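Enoyl-CoA hydratase (Mycobacterium thermoresistibile, PDB 3T3W) probably catalyses the hydration of 2-enoyl-CoA thioesters to 3-hydroxyacyl-CoA in lipid metabolism, as a member of the crotonase-like enoyl-CoA hydratase/isomerase family. Local coordinates at the interface of chains A and B and the interface of chains A and C. Coordinates in Å, arbitrary orientation; residue numbers count along the deposited sequence, not the author numbering. Chains: chain A/B/C, Enoyl-CoA hydratase.

Contact 1: the interface of chains A and B. Residues chain A 140-141, 195, 198; chain B 174-175, 177-178, 181.
In this crotonase-family subunit interface, one flank of helix 173-182 of chain B, carrying B:Arg174, B:Lys177 and B:Glu178, lies against A:Asp140, just before strand 141-145, A:Leu141, its first residue, and A:Asn198 just before strand 199-201. The side-chain amide of A:Asn198 runs antiparallel past B:Glu178. Its ND2 gives a hydrogen bond to the carboxylate OE1 of B:Glu178 at 2.9 Å, with 159° at the hydrogen. OE1 stays close to the amide plane, but the amide meets it on the anti side and the two planes are turned 61° apart. B:Glu178 reaches this point with CG anti to its backbone N (chi1 175°) and an extended chain. ND2 also makes a weak bond to the carbonyl O of B:Arg174. Water 1, 2.8 Å from OE1 of B:Glu178, also meets the backbone O of A:Asn198 and the ammonium NZ of B:Lys175, and the nearby positive charge may steady the carboxylate. At the other end B:Lys177, its chain stretched out past CG, crosses A:Asp140 at about a right angle and forms a salt bridge from NZ to OD1 at 2.8 Å, again on the anti side. The CB of A:Asp140 meets the ring edge of B:Phe181 in plane, 3.8 Å from CE2. Between the two polar ends, A:Leu141 puts CD2 onto the helix backbone, 3.9 Å from CA of B:Glu178. The aliphatic part of B:Arg174 runs past A:Gly195, its CD 3.5 Å from the carbonyl O.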
ATOM      1  N   ASP A 140     -13.438   6.747  18.354  1.00  8.15           N
ATOM      2  CA  ASP A 140     -13.383   5.307  18.106  1.00  8.08           C
ATOM      3  C   ASP A 140     -14.721   4.664  17.830  1.00  7.96           C
ATOM      4  O   ASP A 140     -14.815   3.805  16.907  1.00  8.09           O
ATOM      5  CB  ASP A 140     -12.673   4.606  19.261  1.00  8.59           C
ATOM      6  CG  ASP A 140     -11.237   5.055  19.381  1.00  9.17           C
ATOM      7  OD1 ASP A 140     -10.484   5.053  18.363  1.00  9.18           O
ATOM      8  OD2 ASP A 140     -10.893   5.455  20.492  1.00  9.84           O
ATOM      9  N   LEU A 141     -15.702   5.002  18.681  1.00  7.91           N
ATOM     10  CA  LEU A 141     -17.005   4.419  18.680  1.00  8.14           C
ATOM     11  C   LEU A 141     -18.019   5.550  18.521  1.00  8.71           C
ATOM     12  O   LEU A 141     -17.755   6.653  18.994  1.00  9.72           O
ATOM     13  CB  LEU A 141     -17.294   3.625  19.936  1.00  8.22           C
ATOM     14  CG  LEU A 141     -16.271   2.654  20.509  1.00  8.20           C
ATOM     15  CD1 LEU A 141     -16.853   1.905  21.706  1.00  8.54           C
ATOM     16  CD2 LEU A 141     -15.840   1.707  19.389  1.00  7.94           C
ATOM     17  N   GLY A 195     -21.634   0.089   9.357  1.00 13.76           N
ATOM     18  CA  GLY A 195     -20.629  -0.010  10.406  1.00 14.37           C
ATOM     19  C   GLY A 195     -20.186   1.347  10.947  1.00 13.74           C
ATOM     20  O   GLY A 195     -19.454   1.383  11.926  1.00 15.48           O
ATOM     21  N   ASN A 198     -21.959   2.321  15.801  1.00  9.90           N
ATOM     22  CA  ASN A 198     -21.867   1.095  16.571  1.00 10.41           C
ATOM     23  C   ASN A 198     -23.200   0.622  17.119  1.00 11.47           C
ATOM     24  O   ASN A 198     -23.501  -0.601  17.116  1.00 11.55           O
ATOM     25  CB  ASN A 198     -20.914   1.282  17.770  1.00  9.79           C
ATOM     26  CG  ASN A 198     -19.454   1.364  17.360  1.00  9.14           C
ATOM     27  OD1 ASN A 198     -18.964   2.411  17.002  1.00  8.69           O
ATOM     28  ND2 ASN A 198     -18.748   0.243  17.439  1.00  8.97           N
TER
ATOM     29  N   ARG B 174     -14.798  -0.074  13.581  1.00  7.36           N
ATOM     30  CA  ARG B 174     -15.557   0.343  14.779  1.00  8.04           C
ATOM     31  C   ARG B 174     -16.052  -0.852  15.612  1.00  8.32           C
ATOM     32  O   ARG B 174     -15.970  -0.816  16.819  1.00  8.67           O
ATOM     33  CB  ARG B 174     -16.725   1.249  14.418  1.00  8.15           C
ATOM     34  CG  ARG B 174     -16.259   2.555  13.807  1.00  8.54           C
ATOM     35  CD  ARG B 174     -17.355   3.577  13.594  1.00  8.81           C
ATOM     36  NE  ARG B 174     -16.805   4.805  12.999  1.00  8.87           N
ATOM     37  CZ  ARG B 174     -16.198   5.751  13.713  1.00  9.42           C
ATOM     38  NH1 ARG B 174     -16.092   5.616  15.025  1.00  9.52           N
ATOM     39  NH2 ARG B 174     -15.672   6.805  13.127  1.00  9.39           N
ATOM     40  N   LYS B 175     -16.544  -1.913  14.959  1.00  8.76           N
ATOM     41  CA  LYS B 175     -16.969  -3.099  15.705  1.00  9.37           C
ATOM     42  C   LYS B 175     -15.739  -3.800  16.335  1.00  8.61           C
ATOM     43  O   LYS B 175     -15.776  -4.259  17.480  1.00  7.88           O
ATOM     44  CB  LYS B 175     -17.769  -4.067  14.819  1.00 10.59           C
ATOM     45  CG  LYS B 175     -18.541  -5.085  15.654  1.00 12.55           C
ATOM     46  CD  LYS B 175     -19.364  -6.018  14.803  1.00 14.09           C
ATOM     47  CE  LYS B 175     -20.603  -5.363  14.214  1.00 14.31           C
ATOM     48  NZ  LYS B 175     -21.642  -4.884  15.176  1.00 14.65           N
ATOM     49  N   LYS B 177     -12.935  -2.374  17.422  1.00  7.86           N
ATOM     50  CA  LYS B 177     -12.623  -1.626  18.636  1.00  7.89           C
ATOM     51  C   LYS B 177     -13.632  -1.869  19.758  1.00  8.23           C
ATOM     52  O   LYS B 177     -13.246  -2.079  20.926  1.00  8.16           O
ATOM     53  CB  LYS B 177     -12.505  -0.134  18.371  1.00  8.31           C
ATOM     54  CG  LYS B 177     -11.285   0.206  17.530  1.00  8.22           C
ATOM     55  CD  LYS B 177     -11.267   1.710  17.279  1.00  8.73           C
ATOM     56  CE  LYS B 177     -10.197   2.163  16.349  1.00  8.85           C
ATOM     57  NZ  LYS B 177     -10.415   3.615  16.004  1.00  8.51           N
ATOM     58  N   GLU B 178     -14.910  -1.889  19.421  1.00  8.46           N
ATOM     59  CA  GLU B 178     -15.920  -2.075  20.450  1.00  8.69           C
ATOM     60  C   GLU B 178     -15.746  -3.410  21.149  1.00  8.66           C
ATOM     61  O   GLU B 178     -15.800  -3.494  22.382  1.00  8.91           O
ATOM     62  CB  GLU B 178     -17.293  -1.979  19.821  1.00  9.23           C
ATOM     63  CG  GLU B 178     -18.438  -2.285  20.787  1.00 10.12           C
ATOM     64  CD  GLU B 178     -19.818  -2.291  20.143  1.00 10.90           C
ATOM     65  OE1 GLU B 178     -19.960  -1.901  18.941  1.00 11.85           O
ATOM     66  OE2 GLU B 178     -20.768  -2.782  20.840  1.00 11.70           O
ATOM     67  N   PHE B 181     -12.441  -3.425  23.225  1.00  8.41           N
ATOM     68  CA  PHE B 181     -12.499  -2.515  24.370  1.00  8.79           C
ATOM     69  C   PHE B 181     -13.417  -3.061  25.465  1.00  9.02           C
ATOM     70  O   PHE B 181     -13.186  -2.817  26.641  1.00  9.68           O
ATOM     71  CB  PHE B 181     -13.043  -1.122  23.985  1.00  9.09           C
ATOM     72  CG  PHE B 181     -12.166  -0.278  23.095  1.00  9.10           C
ATOM     73  CD1 PHE B 181     -10.799  -0.507  22.915  1.00  9.27           C
ATOM     74  CD2 PHE B 181     -12.724   0.874  22.500  1.00  9.54           C
ATOM     75  CE1 PHE B 181     -10.049   0.330  22.075  1.00  9.30           C
ATOM     76  CE2 PHE B 181     -11.974   1.712  21.682  1.00  9.33           C
ATOM     77  CZ  PHE B 181     -10.634   1.462  21.486  1.00  9.22           C
TER
HETATM   78  O   HOH W   1     -21.701  -2.823  16.971  1.00 26.47           O

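Contact 2: the interface of chains A and C. Residues chain A 247, 250-251, 254; chain C 99, 247, 250.
C:Asp250, whose 41 Å² of hidden surface exceeds that of the other residues in this patch, lies against A:Ile251 where helix 241-262 of chain A packs on the same helix of chain C. The two side chains cross obliquely, and CG1 of A:Ile251 touches the carboxylate carbon CG of C:Asp250 at 3.5 Å. The carboxylate is held at both oxygens. On one, the phenol OH of C:Tyr99, from helix 95-115, gives OD1 of C:Asp250 a hydrogen bond of 2.6 Å on the syn side, 23° out of the carboxylate plane; OD1 in turn lies at the edge of the tyrosine ring, in its plane. On the other, OD2 of C:Asp250 is 2.8 Å from water 3. C:Tyr99 thus acts as a second-shell residue that would limit rotation of the carboxylate lying against A:Ile251.

A:Ser247 and C:Ser247 meet tip to tip, OG to OG at 2.9 Å, in a hydrogen bond in which either hydroxyl could be the donor. Each hydroxyl is anti to its own backbone N (chi1 -163° in chain A and -162° in chain C), which turns both tips toward the partner helix. Each OG is also linked to a water. Water 3 joins OG and the backbone O of A:Ser247 to C:Asp250; water 2 joins the same two groups of C:Ser247 to OD2 of A:Asp250, at 2.8 Å from that carboxylate oxygen. The matching water bridges and near-identical serine torsions express the two-fold symmetry of the whole interface. In this patch equivalent helices of two subunits pair through a serine-serine bond, water bridges and the A:Ile251 contact, which may contribute to assembly of the hexamer seen in the crystal.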
ATOM      1  N   SER A 247      -4.529  12.737   0.553  1.00  8.53           N
ATOM      2  CA  SER A 247      -4.820  12.869  -0.866  0.60  8.61           C
ATOM      3  C   SER A 247      -6.111  13.643  -1.097  1.00  8.66           C
ATOM      4  O   SER A 247      -6.148  14.570  -1.927  1.00  8.85           O
ATOM      5  CB  SER A 247      -4.923  11.471  -1.490  0.60  8.61           C
ATOM      6  OG  SER A 247      -4.819  11.534  -2.882  0.60  8.92           O
ATOM      7  N   ASP A 250      -6.246  17.538  -0.651  1.00 11.19           N
ATOM      8  CA  ASP A 250      -5.897  18.273  -1.850  1.00 11.73           C
ATOM      9  C   ASP A 250      -6.986  18.354  -2.902  1.00 11.94           C
ATOM     10  O   ASP A 250      -7.221  19.422  -3.465  1.00 12.06           O
ATOM     11  CB  ASP A 250      -4.607  17.749  -2.428  1.00 12.40           C
ATOM     12  CG  ASP A 250      -3.443  17.997  -1.485  1.00 13.10           C
ATOM     13  OD1 ASP A 250      -3.228  19.217  -1.180  1.00 13.93           O
ATOM     14  OD2 ASP A 250      -2.758  17.022  -1.081  1.00 12.32           O
ATOM     15  N   ILE A 251      -7.738  17.273  -3.072  1.00 11.54           N
ATOM     16  CA  ILE A 251      -8.909  17.291  -3.942  1.00 11.77           C
ATOM     17  C   ILE A 251      -9.932  18.324  -3.449  1.00 12.87           C
ATOM     18  O   ILE A 251     -10.481  19.111  -4.249  1.00 13.40           O
ATOM     19  CB  ILE A 251      -9.536  15.884  -4.014  1.00 11.92           C
ATOM     20  CG1 ILE A 251      -8.605  14.956  -4.751  1.00 11.77           C
ATOM     21  CG2 ILE A 251     -10.925  15.890  -4.722  1.00 11.64           C
ATOM     22  CD1 ILE A 251      -8.978  13.475  -4.625  1.00 12.24           C
ATOM     23  N   THR A 254      -8.871  21.802  -4.356  1.00 14.12           N
ATOM     24  CA  THR A 254      -9.161  22.173  -5.749  1.00 14.88           C
ATOM     25  C   THR A 254     -10.617  22.697  -5.892  1.00 15.44           C
ATOM     26  O   THR A 254     -10.919  23.501  -6.781  1.00 17.08           O
ATOM     27  CB  THR A 254      -8.884  21.034  -6.776  1.00 15.17           C
ATOM     28  OG1 THR A 254      -9.835  19.978  -6.618  1.00 15.10           O
ATOM     29  CG2 THR A 254      -7.478  20.477  -6.652  1.00 14.57           C
TER
ATOM     30  N   TYR C  99      -7.780  22.179 -15.039  1.00 17.51           N
ATOM     31  CA  TYR C  99      -7.721  20.813 -14.520  1.00 17.58           C
ATOM     32  C   TYR C  99      -8.068  19.823 -15.613  1.00 18.29           C
ATOM     33  O   TYR C  99      -7.337  18.839 -15.863  1.00 18.73           O
ATOM     34  CB  TYR C  99      -8.710  20.677 -13.367  1.00 17.42           C
ATOM     35  CG  TYR C  99      -8.542  19.444 -12.524  1.00 16.80           C
ATOM     36  CD1 TYR C  99      -7.992  19.518 -11.253  1.00 16.25           C
ATOM     37  CD2 TYR C  99      -8.985  18.198 -12.977  1.00 16.77           C
ATOM     38  CE1 TYR C  99      -7.831  18.390 -10.465  1.00 16.38           C
ATOM     39  CE2 TYR C  99      -8.824  17.076 -12.210  1.00 16.31           C
ATOM     40  CZ  TYR C  99      -8.259  17.166 -10.939  1.00 16.71           C
ATOM     41  OH  TYR C  99      -8.116  16.004 -10.195  1.00 15.23           O
ATOM     42  N   SER C 247      -2.386  11.518  -6.785  1.00  8.74           N
ATOM     43  CA  SER C 247      -2.389  12.391  -5.637  0.50  8.91           C
ATOM     44  C   SER C 247      -1.681  13.704  -5.962  1.00  9.06           C
ATOM     45  O   SER C 247      -2.194  14.812  -5.644  1.00  9.55           O
ATOM     46  CB  SER C 247      -1.709  11.679  -4.440  0.50  8.91           C
ATOM     47  OG  SER C 247      -2.052  12.298  -3.222  0.50  8.78           O
ATOM     48  N   ASP C 250      -3.369  16.459  -8.046  1.00 11.66           N
ATOM     49  CA  ASP C 250      -4.219  17.378  -7.297  1.00 12.32           C
ATOM     50  C   ASP C 250      -3.452  18.443  -6.541  1.00 12.53           C
ATOM     51  O   ASP C 250      -3.900  19.591  -6.474  1.00 13.21           O
ATOM     52  CB  ASP C 250      -5.166  16.619  -6.359  1.00 12.99           C
ATOM     53  CG  ASP C 250      -6.170  15.816  -7.120  1.00 13.47           C
ATOM     54  OD1 ASP C 250      -6.947  16.448  -7.895  1.00 14.70           O
ATOM     55  OD2 ASP C 250      -6.226  14.579  -6.949  1.00 13.25           O
TER
HETATM   56  O   HOH W   2      -2.562  14.713  -2.699  1.00 16.34           O
HETATM   57  O   HOH W   3      -5.424  13.506  -4.480  1.00 16.98           O

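The C-alpha centres of contact 1 and contact 2 are about 31 Å apart, and the contacts have no residue in common. Chain A takes part in both, offering residues at the entry to strand 141-145 and the loop residues A:Gly195 and A:Asn198 to chain B, but helix 241-262 to chain C. Contact 1 pairs unlike surfaces and belongs to an interface without exact two-fold symmetry, whereas contact 2 matches like with like. A subunit can therefore engage both partners at once. In the deposited six-copy assembly this fits a crotonase-type hexamer of two trimers, contact 1 then probably lying within a trimer and contact 2 between trimers.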